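Local coordinates for protein Tv2483 (Treponema vincentii, PDB 6DET) that binds L-arginine with high selectivity and probably serves as the solute-binding lipoprotein of an amino-acid ABC transporter, at residues P118-A123 with E217-A222; A123-T128 with V192-S197; Q135-L140 with L158-L163; I145-D150 with V167-M172. All blocks are in the same frame, centred on the assembly; numbering follows the deposited sequence.

Contact 1. Residues P118-A123 with E217-A222; sequences PYLQNA and EYYTFA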
loop_
_atom_site.group_PDB
_atom_site.type_symbol
_atom_site.label_atom_id
_atom_site.label_comp_id
_atom_site.label_asym_id
_atom_site.label_seq_id
_atom_site.Cartn_x
_atom_site.Cartn_y
_atom_site.Cartn_z
ATOM N N PRO A 118 -11.577 -0.861 -4.826
ATOM C CA PRO A 118 -10.563 -1.507 -3.970
ATOM C C PRO A 118 -10.290 -2.956 -4.336
ATOM O O PRO A 118 -11.180 -3.702 -4.746
ATOM C CB PRO A 118 -11.179 -1.400 -2.577
ATOM C CG PRO A 118 -11.992 -0.167 -2.633
ATOM C CD PRO A 118 -12.518 -0.049 -4.040
ATOM N N TYR A 119 -9.027 -3.373 -4.145
ATOM C CA TYR A 119 -8.620 -4.700 -4.568
ATOM C C TYR A 119 -8.130 -5.577 -3.416
ATOM O O TYR A 119 -8.082 -6.805 -3.586
ATOM C CB TYR A 119 -7.552 -4.595 -5.691
ATOM C CG TYR A 119 -6.152 -4.141 -5.230
ATOM C CD1 TYR A 119 -5.914 -2.807 -4.846
ATOM C CD2 TYR A 119 -5.078 -5.014 -5.271
ATOM C CE1 TYR A 119 -4.629 -2.384 -4.437
ATOM C CE2 TYR A 119 -3.783 -4.599 -4.858
ATOM C CZ TYR A 119 -3.585 -3.293 -4.448
ATOM O OH TYR A 119 -2.317 -2.886 -4.051
ATOM N N LEU A 120 -7.816 -4.997 -2.254
ATOM C CA LEU A 120 -7.439 -5.747 -1.052
ATOM C C LEU A 120 -7.974 -5.034 0.175
ATOM O O LEU A 120 -8.131 -3.810 0.159
ATOM C CB LEU A 120 -5.914 -5.872 -0.878
ATOM C CG LEU A 120 -5.125 -6.755 -1.850
ATOM C CD1 LEU A 120 -3.617 -6.580 -1.674
ATOM C CD2 LEU A 120 -5.565 -8.220 -1.645
ATOM N N GLN A 121 -8.256 -5.810 1.244
ATOM C CA GLN A 121 -8.441 -5.257 2.577
ATOM C C GLN A 121 -7.100 -5.187 3.279
ATOM O O GLN A 121 -6.190 -5.971 3.001
ATOM C CB GLN A 121 -9.380 -6.111 3.433
ATOM C CG GLN A 121 -10.811 -5.926 3.122
ATOM C CD GLN A 121 -11.632 -6.753 4.071
ATOM O OE1 GLN A 121 -11.616 -7.971 3.981
ATOM N NE2 GLN A 121 -12.258 -6.105 5.038
ATOM N N ASN A 122 -6.979 -4.229 4.184
ATOM C CA ASN A 122 -5.777 -4.105 4.988
ATOM C C ASN A 122 -6.166 -3.602 6.365
ATOM O O ASN A 122 -7.285 -3.124 6.594
ATOM C CB ASN A 122 -4.772 -3.160 4.333
ATOM C CG ASN A 122 -3.537 -2.977 5.173
ATOM O OD1 ASN A 122 -2.802 -3.948 5.432
ATOM N ND2 ASN A 122 -3.301 -1.738 5.616
ATOM N N ALA A 123 -5.233 -3.753 7.296
ATOM C CA ALA A 123 -5.367 -3.187 8.616
ATOM C C ALA A 123 -3.989 -2.693 9.024
ATOM O O ALA A 123 -2.988 -3.319 8.680
ATOM C CB ALA A 123 -5.853 -4.212 9.623
ATOM N N GLU A 217 -9.055 -1.009 6.577
ATOM C CA GLU A 217 -8.823 -0.200 5.385
ATOM C C GLU A 217 -9.054 -1.034 4.143
ATOM O O GLU A 217 -9.132 -2.269 4.191
ATOM C CB GLU A 217 -7.362 0.331 5.281
ATOM C CG GLU A 217 -6.800 0.976 6.474
ATOM C CD GLU A 217 -5.306 1.337 6.345
ATOM O OE1 GLU A 217 -4.826 2.022 7.272
ATOM O OE2 GLU A 217 -4.585 0.889 5.419
ATOM N N TYR A 218 -9.062 -0.330 3.014
ATOM C CA TYR A 218 -8.960 -0.904 1.689
ATOM C C TYR A 218 -7.767 -0.309 0.966
ATOM O O TYR A 218 -7.429 0.863 1.174
ATOM C CB TYR A 218 -10.189 -0.619 0.843
ATOM C CG TYR A 218 -11.455 -0.989 1.565
ATOM C CD1 TYR A 218 -11.864 -2.311 1.641
ATOM C CD2 TYR A 218 -12.231 -0.016 2.182
ATOM C CE1 TYR A 218 -13.019 -2.652 2.315
ATOM C CE2 TYR A 218 -13.389 -0.349 2.852
ATOM C CZ TYR A 218 -13.779 -1.668 2.919
ATOM O OH TYR A 218 -14.936 -2.003 3.591
ATOM N N TYR A 219 -7.133 -1.136 0.152
ATOM C CA TYR A 219 -6.094 -0.712 -0.770
ATOM C C TYR A 219 -6.748 -0.417 -2.116
ATOM O O TYR A 219 -7.720 -1.073 -2.500
ATOM C CB TYR A 219 -5.055 -1.807 -0.983
ATOM C CG TYR A 219 -3.979 -1.976 0.102
ATOM C CD1 TYR A 219 -3.784 -1.028 1.085
ATOM C CD2 TYR A 219 -3.135 -3.057 0.038
ATOM C CE1 TYR A 219 -2.712 -1.182 2.033
ATOM C CE2 TYR A 219 -2.099 -3.240 0.955
ATOM C CZ TYR A 219 -1.903 -2.298 1.938
ATOM O OH TYR A 219 -0.832 -2.462 2.800
ATOM N N THR A 220 -6.160 0.524 -2.839
ATOM C CA THR A 220 -6.621 0.917 -4.166
ATOM C C THR A 220 -5.404 1.241 -5.023
ATOM O O THR A 220 -4.243 1.115 -4.583
ATOM C CB THR A 220 -7.587 2.112 -4.059
ATOM O OG1 THR A 220 -8.137 2.449 -5.345
ATOM C CG2 THR A 220 -6.893 3.327 -3.501
ATOM N N PHE A 221 -5.665 1.664 -6.265
ATOM C CA PHE A 221 -4.665 2.291 -7.113
ATOM C C PHE A 221 -5.135 3.718 -7.362
ATOM O O PHE A 221 -6.311 3.930 -7.693
ATOM C CB PHE A 221 -4.484 1.534 -8.419
ATOM C CG PHE A 221 -4.165 0.099 -8.246
ATOM C CD1 PHE A 221 -3.114 -0.306 -7.405
ATOM C CD2 PHE A 221 -4.906 -0.869 -8.892
ATOM C CE1 PHE A 221 -2.854 -1.648 -7.253
ATOM C CE2 PHE A 221 -4.627 -2.204 -8.732
ATOM C CZ PHE A 221 -3.601 -2.587 -7.912
ATOM N N ALA A 222 -4.248 4.690 -7.139
ATOM C CA ALA A 222 -4.600 6.114 -7.131
ATOM C C ALA A 222 -4.234 6.780 -8.460
ATOM O O ALA A 222 -3.122 6.592 -8.968
ATOM C CB ALA A 222 -3.881 6.839 -5.989
HETATM O O HOH W 1 -1.819 -0.180 -4.282
HETATM O O HOH W 2 -11.239 -3.370 5.707
#
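A chi1 of 178° on Asn-122 swings its amide alongside the Glu-217 side chain, where Asn-122 ND2 gives a hydrogen bond of 2.9 Å to Glu-217 OE2. The oxygen lies in the amide plane, whereas the nitrogen stands well above the carboxylate plane. The strand itself places Asn-122 CB over one face of the Tyr-219 ring, a CH-pi contact 3.9 Å from CB to the ring centroid. At the other end Tyr-119 holds CG between its backbone N and carbonyl carbon (chi1 73°). This turn places its ring against Phe-221 in an offset stack, with centroids 4.2 Å apart and planes inclined by 30°. A water joins Tyr-119 OH to Thr-220 O beside the stack.

Backbone bonds fix the antiparallel register. Asn-122 and Glu-217 form a hydrogen-bonded pair, Asn-122 N to Glu-217 O at 2.9 Å and Glu-217 N to Asn-122 O at 2.8 Å, while Tyr-119 N reaches Tyr-219 O at 3.1 Å. The topology is consistent with the two hinge strands that link the lobes of a family 3 binding protein, and Tyr-219 belongs to the arginine pocket. Hydrogen bonds join Tyr-119 OH to Asp-62, Glu-217 OE2 to Ser-104 and Tyr-219 OH to Asp-193; Glu-217 OE1 is salt-bridged to Lys-124. Helix 61-73 packs Tyr-61 and Ile-65 against Tyr-119, and strand 98-104 touches Tyr-219, Thr-220 and Phe-221.

Contact 2. Residues A123-T128 with V192-S197; sequences AKIVVT and VDLIYS. With ARG (arginine), chain B.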
loop_
_atom_site.group_PDB
_atom_site.type_symbol
_atom_site.label_atom_id
_atom_site.label_comp_id
_atom_site.label_asym_id
_atom_site.label_seq_id
_atom_site.Cartn_x
_atom_site.Cartn_y
_atom_site.Cartn_z
ATOM N N ALA A 123 -5.233 -3.753 7.296
ATOM C CA ALA A 123 -5.367 -3.187 8.616
ATOM C C ALA A 123 -3.989 -2.693 9.024
ATOM O O ALA A 123 -2.988 -3.319 8.680
ATOM C CB ALA A 123 -5.853 -4.212 9.623
ATOM N N LYS A 124 -3.950 -1.564 9.716
ATOM C CA LYS A 124 -2.729 -1.114 10.363
ATOM C C LYS A 124 -2.643 -1.803 11.716
ATOM O O LYS A 124 -3.609 -1.816 12.473
ATOM C CB LYS A 124 -2.740 0.390 10.527
ATOM C CG LYS A 124 -2.316 1.082 9.200
ATOM C CD LYS A 124 -2.384 2.579 9.264
ATOM C CE LYS A 124 -1.915 3.214 7.957
ATOM N NZ LYS A 124 -2.281 2.426 6.742
ATOM N N ILE A 125 -1.465 -2.342 12.019
ATOM C CA ILE A 125 -1.204 -3.075 13.242
ATOM C C ILE A 125 0.040 -2.483 13.898
ATOM O O ILE A 125 0.874 -1.851 13.247
ATOM C CB ILE A 125 -1.022 -4.574 12.957
ATOM C CG1 ILE A 125 0.116 -4.796 11.962
ATOM C CG2 ILE A 125 -2.313 -5.147 12.383
ATOM C CD1 ILE A 125 0.492 -6.224 11.738
ATOM N N VAL A 126 0.155 -2.708 15.205
ATOM C CA VAL A 126 1.270 -2.198 15.999
ATOM C C VAL A 126 2.150 -3.371 16.392
ATOM O O VAL A 126 1.662 -4.374 16.938
ATOM C CB VAL A 126 0.785 -1.433 17.235
ATOM C CG1 VAL A 126 1.990 -0.984 18.064
ATOM C CG2 VAL A 126 -0.033 -0.232 16.800
ATOM N N VAL A 127 3.448 -3.233 16.130
ATOM C CA VAL A 127 4.424 -4.290 16.359
ATOM C C VAL A 127 5.408 -3.808 17.413
ATOM O O VAL A 127 5.841 -2.649 17.388
ATOM C CB VAL A 127 5.151 -4.693 15.055
ATOM C CG1 VAL A 127 6.237 -5.738 15.320
ATOM C CG2 VAL A 127 4.132 -5.233 14.015
ATOM N N THR A 128 5.731 -4.694 18.359
ATOM C CA THR A 128 6.704 -4.422 19.408
ATOM C C THR A 128 7.721 -5.552 19.431
ATOM O O THR A 128 7.596 -6.532 18.689
ATOM C CB THR A 128 6.042 -4.291 20.791
ATOM O OG1 THR A 128 5.403 -5.528 21.149
ATOM C CG2 THR A 128 5.013 -3.198 20.792
ATOM N N VAL A 192 2.743 -0.900 10.996
ATOM C CA VAL A 192 2.950 -1.486 9.680
ATOM C C VAL A 192 1.586 -1.897 9.148
ATOM O O VAL A 192 0.600 -1.962 9.891
ATOM C CB VAL A 192 3.915 -2.690 9.714
ATOM C CG1 VAL A 192 5.308 -2.252 10.170
ATOM C CG2 VAL A 192 3.411 -3.781 10.664
ATOM N N ASP A 193 1.524 -2.140 7.834
ATOM C CA ASP A 193 0.310 -2.676 7.227
ATOM C C ASP A 193 0.356 -4.192 7.314
ATOM O O ASP A 193 1.381 -4.819 7.009
ATOM C CB ASP A 193 0.128 -2.271 5.755
ATOM C CG ASP A 193 -0.175 -0.794 5.551
ATOM O OD1 ASP A 193 -0.425 -0.051 6.519
ATOM O OD2 ASP A 193 -0.194 -0.372 4.358
ATOM N N LEU A 194 -0.764 -4.778 7.738
ATOM C CA LEU A 194 -0.873 -6.228 7.773
ATOM C C LEU A 194 -0.460 -6.868 6.454
ATOM O O LEU A 194 0.302 -7.842 6.444
ATOM C CB LEU A 194 -2.314 -6.620 8.127
ATOM C CG LEU A 194 -2.589 -8.117 8.209
ATOM C CD1 LEU A 194 -1.786 -8.738 9.333
ATOM C CD2 LEU A 194 -4.084 -8.335 8.434
ATOM N N ILE A 195 -0.946 -6.334 5.319
ATOM C CA ILE A 195 -0.814 -7.032 4.036
ATOM C C ILE A 195 0.655 -7.287 3.691
ATOM O O ILE A 195 1.025 -8.390 3.262
ATOM C CB ILE A 195 -1.523 -6.243 2.913
ATOM C CG1 ILE A 195 -3.044 -6.473 3.004
ATOM C CG2 ILE A 195 -0.996 -6.631 1.544
ATOM C CD1 ILE A 195 -3.513 -7.873 2.517
ATOM N N TYR A 196 1.508 -6.276 3.831
ATOM C CA TYR A 196 2.901 -6.492 3.440
ATOM C C TYR A 196 3.699 -7.166 4.535
ATOM O O TYR A 196 4.860 -7.520 4.293
ATOM C CB TYR A 196 3.587 -5.174 2.969
ATOM C CG TYR A 196 3.816 -4.068 3.995
ATOM C CD1 TYR A 196 3.204 -2.817 3.855
ATOM C CD2 TYR A 196 4.715 -4.247 5.048
ATOM C CE1 TYR A 196 3.437 -1.808 4.761
ATOM C CE2 TYR A 196 4.948 -3.253 5.969
ATOM C CZ TYR A 196 4.332 -2.035 5.832
ATOM O OH TYR A 196 4.590 -1.039 6.747
ATOM N N SER A 197 3.074 -7.416 5.691
ATOM C CA SER A 197 3.694 -8.055 6.856
ATOM C C SER A 197 3.381 -9.548 6.978
ATOM O O SER A 197 3.915 -10.213 7.877
ATOM C CB SER A 197 3.217 -7.348 8.116
ATOM O OG SER A 197 3.624 -6.011 8.088
HETATM N N ARG B . -0.710 1.978 2.888
HETATM C CA ARG B . 0.391 2.977 2.884
HETATM C C ARG B . -0.108 4.275 2.258
HETATM O O ARG B . -1.114 4.231 1.524
HETATM C CB ARG B . 1.599 2.461 2.104
HETATM C CG ARG B . 2.299 1.266 2.741
HETATM C CD ARG B . 3.451 0.710 1.910
HETATM N NE ARG B . 4.516 1.687 1.800
HETATM C CZ ARG B . 4.815 2.368 0.699
HETATM N NH1 ARG B . 5.797 3.271 0.765
HETATM N NH2 ARG B . 4.143 2.177 -0.438
HETATM O OXT ARG B . 0.498 5.334 2.469
#
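Lys-124 and Asp-193 leave a non-hydrogen-bonded antiparallel pair on the same face of the sheet and run side by side in the same direction. The lysine chain is extended until a bend at its last torsion, which turns NZ onto Asp-193 OD1 at 3.1 Å. This salt bridge meets the oxygen on its syn side, 23° out of the carboxylate plane. The second oxygen, OD2, takes a 2.8 Å hydrogen bond from the amino N of the bound arginine, so one carboxylate addresses the strand and the ligand with different atoms. Tyr-196 adds its CE1 at 3.8 Å from the ligand CD.

On the face of Ile-125 and Val-192 the meeting is apolar. Ile-125 has CG1 between N and the carbonyl carbon (chi1 58°), and this brings CG1 to 3.7 Å from Val-192 CG2. Val-127 CG2 approaches the same methyl at 3.7 Å, its side chain at about a right angle to that of Val-192. Ile-125 N to Val-192 O (3.0 Å) and Leu-194 N to Ala-123 O (2.8 Å) are nearly straight bonds that carry the pairing to where strand 189-193 gives way to the weak helix 194-197.

Tyr-219 also meets Asp-193 OD2. The buried carboxylate is probably kept ionised, its negative charge balanced by the Lys-124 ammonium, which also serves Glu-217, and by the ligand's amino group, consistent with amino-acid recognition in this family.

Contact 3. Residues Q135-L140 with L158-L163; sequences QTLAQL and LNVEAL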
loop_
_atom_site.group_PDB
_atom_site.type_symbol
_atom_site.label_atom_id
_atom_site.label_comp_id
_atom_site.label_asym_id
_atom_site.label_seq_id
_atom_site.Cartn_x
_atom_site.Cartn_y
_atom_site.Cartn_z
ATOM N N GLN A 135 0.955 -6.062 25.463
ATOM C CA GLN A 135 -0.230 -6.827 25.084
ATOM C C GLN A 135 -1.348 -5.921 24.573
ATOM O O GLN A 135 -2.107 -6.315 23.680
ATOM C CB GLN A 135 -0.717 -7.680 26.268
ATOM C CG GLN A 135 0.175 -8.881 26.600
ATOM C CD GLN A 135 0.133 -9.967 25.541
ATOM O OE1 GLN A 135 1.129 -10.238 24.874
ATOM N NE2 GLN A 135 -1.021 -10.601 25.389
ATOM N N THR A 136 -1.458 -4.713 25.114
ATOM C CA THR A 136 -2.578 -3.841 24.803
ATOM C C THR A 136 -2.089 -2.501 24.270
ATOM O O THR A 136 -0.963 -2.070 24.537
ATOM C CB THR A 136 -3.464 -3.605 26.030
ATOM O OG1 THR A 136 -2.758 -2.824 27.002
ATOM C CG2 THR A 136 -3.865 -4.930 26.649
ATOM N N LEU A 137 -2.957 -1.842 23.504
ATOM C CA LEU A 137 -2.623 -0.510 23.016
ATOM C C LEU A 137 -2.386 0.443 24.177
ATOM O O LEU A 137 -1.543 1.343 24.082
ATOM C CB LEU A 137 -3.731 0.031 22.107
ATOM C CG LEU A 137 -4.027 -0.704 20.791
ATOM C CD1 LEU A 137 -5.271 -0.127 20.128
ATOM C CD2 LEU A 137 -2.851 -0.656 19.827
ATOM N N ALA A 138 -3.099 0.241 25.298
ATOM C CA ALA A 138 -2.956 1.138 26.439
ATOM C C ALA A 138 -1.527 1.164 26.957
ATOM O O ALA A 138 -1.097 2.168 27.531
ATOM C CB ALA A 138 -3.909 0.721 27.557
ATOM N N GLN A 139 -0.781 0.075 26.785
ATOM C CA GLN A 139 0.610 0.056 27.213
ATOM C C GLN A 139 1.522 0.827 26.269
ATOM O O GLN A 139 2.726 0.906 26.530
ATOM C CB GLN A 139 1.098 -1.381 27.333
ATOM C CG GLN A 139 0.447 -2.139 28.480
ATOM C CD GLN A 139 0.728 -3.618 28.420
ATOM O OE1 GLN A 139 0.653 -4.244 27.359
ATOM N NE2 GLN A 139 1.035 -4.194 29.563
ATOM N N LEU A 140 0.989 1.380 25.190
ATOM C CA LEU A 140 1.768 2.226 24.301
ATOM C C LEU A 140 1.775 3.680 24.759
ATOM O O LEU A 140 2.460 4.507 24.146
ATOM C CB LEU A 140 1.228 2.128 22.871
ATOM C CG LEU A 140 1.169 0.750 22.202
ATOM C CD1 LEU A 140 0.428 0.841 20.883
ATOM C CD2 LEU A 140 2.548 0.151 21.980
ATOM N N LEU A 158 -3.233 8.672 16.186
ATOM C CA LEU A 158 -3.958 9.765 16.830
ATOM C C LEU A 158 -5.448 9.490 16.951
ATOM O O LEU A 158 -6.131 10.213 17.686
ATOM C CB LEU A 158 -3.760 11.070 16.056
ATOM C CG LEU A 158 -2.572 11.948 16.456
ATOM C CD1 LEU A 158 -1.290 11.150 16.552
ATOM C CD2 LEU A 158 -2.408 13.092 15.465
ATOM N N ASN A 159 -5.964 8.480 16.257
ATOM C CA ASN A 159 -7.364 8.101 16.371
ATOM C C ASN A 159 -7.606 6.977 17.366
ATOM O O ASN A 159 -8.752 6.540 17.522
ATOM C CB ASN A 159 -7.916 7.712 15.006
ATOM C CG ASN A 159 -8.642 8.852 14.359
ATOM O OD1 ASN A 159 -9.810 9.105 14.659
ATOM N ND2 ASN A 159 -7.946 9.582 13.496
ATOM N N VAL A 160 -6.570 6.522 18.052
ATOM C CA VAL A 160 -6.713 5.602 19.176
ATOM C C VAL A 160 -6.850 6.433 20.449
ATOM O O VAL A 160 -5.969 7.236 20.769
ATOM C CB VAL A 160 -5.504 4.654 19.246
ATOM C CG1 VAL A 160 -5.603 3.704 20.419
ATOM C CG2 VAL A 160 -5.375 3.882 17.925
ATOM N N GLU A 161 -7.964 6.257 21.170
ATOM C CA GLU A 161 -8.238 7.089 22.340
ATOM C C GLU A 161 -7.094 7.024 23.343
ATOM O O GLU A 161 -6.631 8.056 23.842
ATOM C CB GLU A 161 -9.549 6.660 23.004
ATOM C CG GLU A 161 -10.780 6.762 22.117
ATOM C CD GLU A 161 -10.947 8.131 21.490
ATOM O OE1 GLU A 161 -10.374 9.106 22.017
ATOM O OE2 GLU A 161 -11.653 8.231 20.465
ATOM N N ALA A 162 -6.622 5.815 23.652
ATOM C CA ALA A 162 -5.547 5.663 24.629
ATOM C C ALA A 162 -4.323 6.509 24.290
ATOM O O ALA A 162 -3.570 6.895 25.191
ATOM C CB ALA A 162 -5.145 4.190 24.729
ATOM N N LEU A 163 -4.116 6.826 23.005
ATOM C CA LEU A 163 -2.826 7.309 22.530
ATOM C C LEU A 163 -2.778 8.790 22.177
ATOM O O LEU A 163 -1.683 9.363 22.161
ATOM C CB LEU A 163 -2.392 6.493 21.302
ATOM C CG LEU A 163 -2.162 5.002 21.564
ATOM C CD1 LEU A 163 -1.512 4.343 20.357
ATOM C CD2 LEU A 163 -1.319 4.761 22.814
#
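Leu-140 and Leu-163 make one of the two apolar side-chain contacts. Leu-163 has CG beside its backbone N and anti to the carbonyl carbon (chi1 -63°), and from there its CD2 branch reaches across to Leu-140 CB at 3.7 Å. The same methyl lies 3.7 Å from Leu-137 O, so it rests partly on the backbone of the 3-10 segment 137-140. Its other branch, CD1, comes within 4.0 Å of Leu-140 CD1. The second apolar touch is made by Leu-137 CD1 and Val-160 CG1, 3.9 Å apart, where the two side chains cross at about a right angle. To one side of both pairs, Ala-162 CB stands 4.1 Å from Ala-138 CA, and the Ala-138 methyl points away from segment 158-163.

Polar bonds serve each segment separately, since none passes between them. Gln-139 OE1 accepts from both Gln-135 N and Thr-136 N, the latter at 3.1 Å, which folds the glutamine side chain back over the start of the 3-10 turn. Leu-140 N to Leu-137 O, at 2.8 Å, closes that turn, and Leu-163 N to Val-160 O closes one in segment 158-163.

This is plain packing, well removed from the bound arginine. Segment 135-140 lies between strands 120-129 and 143-148, and segment 158-163 connects helix 153-158 with strand 167-172. Ile-214, in the loop before strand 215-223, touches both Leu-137 and Val-160.

Contact 4. Residues I145-D150 with V167-M172; sequences IAVEAD and VIIKAM. With ARG (arginine), chain B.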
loop_
_atom_site.group_PDB
_atom_site.type_symbol
_atom_site.label_atom_id
_atom_site.label_comp_id
_atom_site.label_asym_id
_atom_site.label_seq_id
_atom_site.Cartn_x
_atom_site.Cartn_y
_atom_site.Cartn_z
ATOM N N ILE A 145 6.573 5.842 18.905
ATOM C CA ILE A 145 6.111 4.893 17.906
ATOM C C ILE A 145 6.525 5.399 16.537
ATOM O O ILE A 145 6.298 6.571 16.207
ATOM C CB ILE A 145 4.589 4.695 17.957
ATOM C CG1 ILE A 145 4.173 4.308 19.381
ATOM C CG2 ILE A 145 4.168 3.652 16.901
ATOM C CD1 ILE A 145 2.690 4.117 19.555
ATOM N N ALA A 146 7.136 4.524 15.748
ATOM C CA ALA A 146 7.644 4.899 14.434
ATOM C C ALA A 146 6.620 4.518 13.381
ATOM O O ALA A 146 5.964 3.471 13.471
ATOM C CB ALA A 146 8.988 4.233 14.116
ATOM N N VAL A 147 6.488 5.386 12.385
ATOM C CA VAL A 147 5.587 5.149 11.265
ATOM C C VAL A 147 6.335 5.515 9.996
ATOM O O VAL A 147 7.239 6.356 10.002
ATOM C CB VAL A 147 4.272 5.954 11.386
ATOM C CG1 VAL A 147 3.610 5.683 12.733
ATOM C CG2 VAL A 147 4.511 7.463 11.180
ATOM N N GLU A 148 5.965 4.875 8.903
ATOM C CA GLU A 148 6.458 5.318 7.606
ATOM C C GLU A 148 5.860 6.693 7.264
ATOM O O GLU A 148 4.657 6.931 7.431
ATOM C CB GLU A 148 6.134 4.258 6.549
ATOM C CG GLU A 148 6.795 4.505 5.219
ATOM C CD GLU A 148 6.490 3.427 4.155
ATOM O OE1 GLU A 148 5.524 2.630 4.285
ATOM O OE2 GLU A 148 7.221 3.415 3.140
ATOM N N ALA A 149 6.711 7.620 6.834
ATOM C CA ALA A 149 6.254 8.963 6.511
ATOM C C ALA A 149 5.219 8.948 5.397
ATOM O O ALA A 149 5.297 8.147 4.465
ATOM C CB ALA A 149 7.421 9.840 6.070
ATOM N N ASP A 150 4.266 9.880 5.492
ATOM C CA ASP A 150 3.243 10.121 4.467
ATOM C C ASP A 150 2.392 8.893 4.170
ATOM O O ASP A 150 1.967 8.684 3.024
ATOM C CB ASP A 150 3.867 10.644 3.172
ATOM C CG ASP A 150 4.475 12.013 3.338
ATOM O OD1 ASP A 150 3.758 13.002 3.093
ATOM O OD2 ASP A 150 5.662 12.100 3.720
ATOM N N VAL A 167 1.680 10.089 22.852
ATOM C CA VAL A 167 2.625 9.338 22.039
ATOM C C VAL A 167 3.553 10.324 21.342
ATOM O O VAL A 167 3.152 11.443 21.007
ATOM C CB VAL A 167 1.896 8.440 21.020
ATOM C CG1 VAL A 167 2.874 7.801 20.060
ATOM C CG2 VAL A 167 1.111 7.370 21.747
ATOM N N ILE A 168 4.803 9.909 21.157
ATOM C CA ILE A 168 5.750 10.575 20.268
ATOM C C ILE A 168 5.808 9.764 18.985
ATOM O O ILE A 168 6.057 8.555 19.026
ATOM C CB ILE A 168 7.143 10.676 20.913
ATOM C CG1 ILE A 168 7.053 11.349 22.279
ATOM C CG2 ILE A 168 8.118 11.443 20.014
ATOM C CD1 ILE A 168 8.350 11.261 23.085
ATOM N N ILE A 169 5.579 10.412 17.847
ATOM C CA ILE A 169 5.558 9.728 16.557
ATOM C C ILE A 169 6.819 10.089 15.782
ATOM O O ILE A 169 7.127 11.274 15.591
ATOM C CB ILE A 169 4.291 10.074 15.773
ATOM C CG1 ILE A 169 3.082 9.541 16.547
ATOM C CG2 ILE A 169 4.350 9.467 14.384
ATOM C CD1 ILE A 169 1.755 10.044 16.044
ATOM N N LYS A 170 7.572 9.071 15.361
ATOM C CA LYS A 170 8.762 9.276 14.534
ATOM C C LYS A 170 8.464 8.754 13.138
ATOM O O LYS A 170 8.132 7.578 12.973
ATOM C CB LYS A 170 9.994 8.570 15.103
ATOM C CG LYS A 170 10.637 9.312 16.251
ATOM C CD LYS A 170 11.902 8.627 16.725
ATOM C CE LYS A 170 12.490 9.361 17.912
ATOM N NZ LYS A 170 12.791 10.781 17.592
ATOM N N ALA A 171 8.593 9.623 12.142
ATOM C CA ALA A 171 8.352 9.259 10.752
ATOM C C ALA A 171 9.667 8.879 10.087
ATOM O O ALA A 171 10.659 9.610 10.195
ATOM C CB ALA A 171 7.698 10.409 9.989
ATOM N N MET A 172 9.670 7.740 9.407
ATOM C CA MET A 172 10.848 7.215 8.740
ATOM C C MET A 172 10.568 6.959 7.265
ATOM O O MET A 172 9.418 6.866 6.829
ATOM C CB MET A 172 11.301 5.948 9.453
ATOM C CG MET A 172 11.263 6.161 10.955
ATOM S SD MET A 172 12.282 5.029 11.901
ATOM C CE MET A 172 12.534 6.007 13.386
HETATM N N ARG B . -0.710 1.978 2.888
HETATM C CA ARG B . 0.391 2.977 2.884
HETATM C C ARG B . -0.108 4.275 2.258
HETATM O O ARG B . -1.114 4.231 1.524
HETATM C CB ARG B . 1.599 2.461 2.104
HETATM C CG ARG B . 2.299 1.266 2.741
HETATM C CD ARG B . 3.451 0.710 1.910
HETATM N NE ARG B . 4.516 1.687 1.800
HETATM C CZ ARG B . 4.815 2.368 0.699
HETATM N NH1 ARG B . 5.797 3.271 0.765
HETATM N NH2 ARG B . 4.143 2.177 -0.438
HETATM O OXT ARG B . 0.498 5.334 2.469
#
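Ile-145 and Val-167 begin the close-packed part of this strand pair, with Ile-145 CD1 3.7 Å from Val-167 CG1. Further along the same face Val-147 CG2 meets Ile-169 CG2 at 3.8 Å, the two side chains oblique to each other, and Leu-157 of helix 153-158 touches Ile-145, Val-147 and Ile-169. The backbones are held by five hydrogen bonds that alternate from one strand to the other, among them Ile-145 N to Ile-168 O (2.8 Å), Lys-170 N to Ile-145 O (2.9 Å) and Ala-149 N to Met-172 O (2.8 Å). All five have N-H...O angles above 155°.

The strands run parallel, their axes 35° apart, and helix 153-158 connects them: a beta-alpha-beta crossover. At the C-terminal end of the first strand the chain reaches the arginine pocket. Glu-148 sets CG anti to its backbone N (chi1 -170°) and stays extended beyond it, which delivers the carboxylate to the ligand guanidinium; OE1 takes NE at 2.8 Å and OE2 takes NH1 at 2.8 Å.

Ala-146 and Met-172 are spaced more widely, CB to CE at 4.0 Å, but helix 175-184 covers them through Leu-178 on Ala-146 and Ala-181 on Met-172. The solvent side runs along segment 167-172, where Ile-168, Lys-170 and Ala-171 are exposed. Lys-170 is poorly ordered, its amino end leading away from the neighbouring strand, and the Ile-168 side chain likewise turns outward.

Overall arrangement
From the N terminus, the chain first enters contact 1 at 118-123, which closes a long loop only when strand 215-223 returns. Everything else lies within that span. Contact 2 continues on strand 120-129, shares Ala-123 with contact 1, and closes a shorter loop at 192-197. Inside it contacts 3 and 4 cross: segments 135-140 and 145-150 come first, then contact 3 closes at 158-163 and contact 4 at 167-172. They touch through Leu-158 with Ile-169 and Leu-140 with Ile-145. Val-126 packs on Leu-140, joining contact 2 to contact 3. Contacts 1, 2 and 4 belong to one mixed sheet, which leads from the probable hinge strands to the beta-alpha-beta unit, and each reaches the bound arginine.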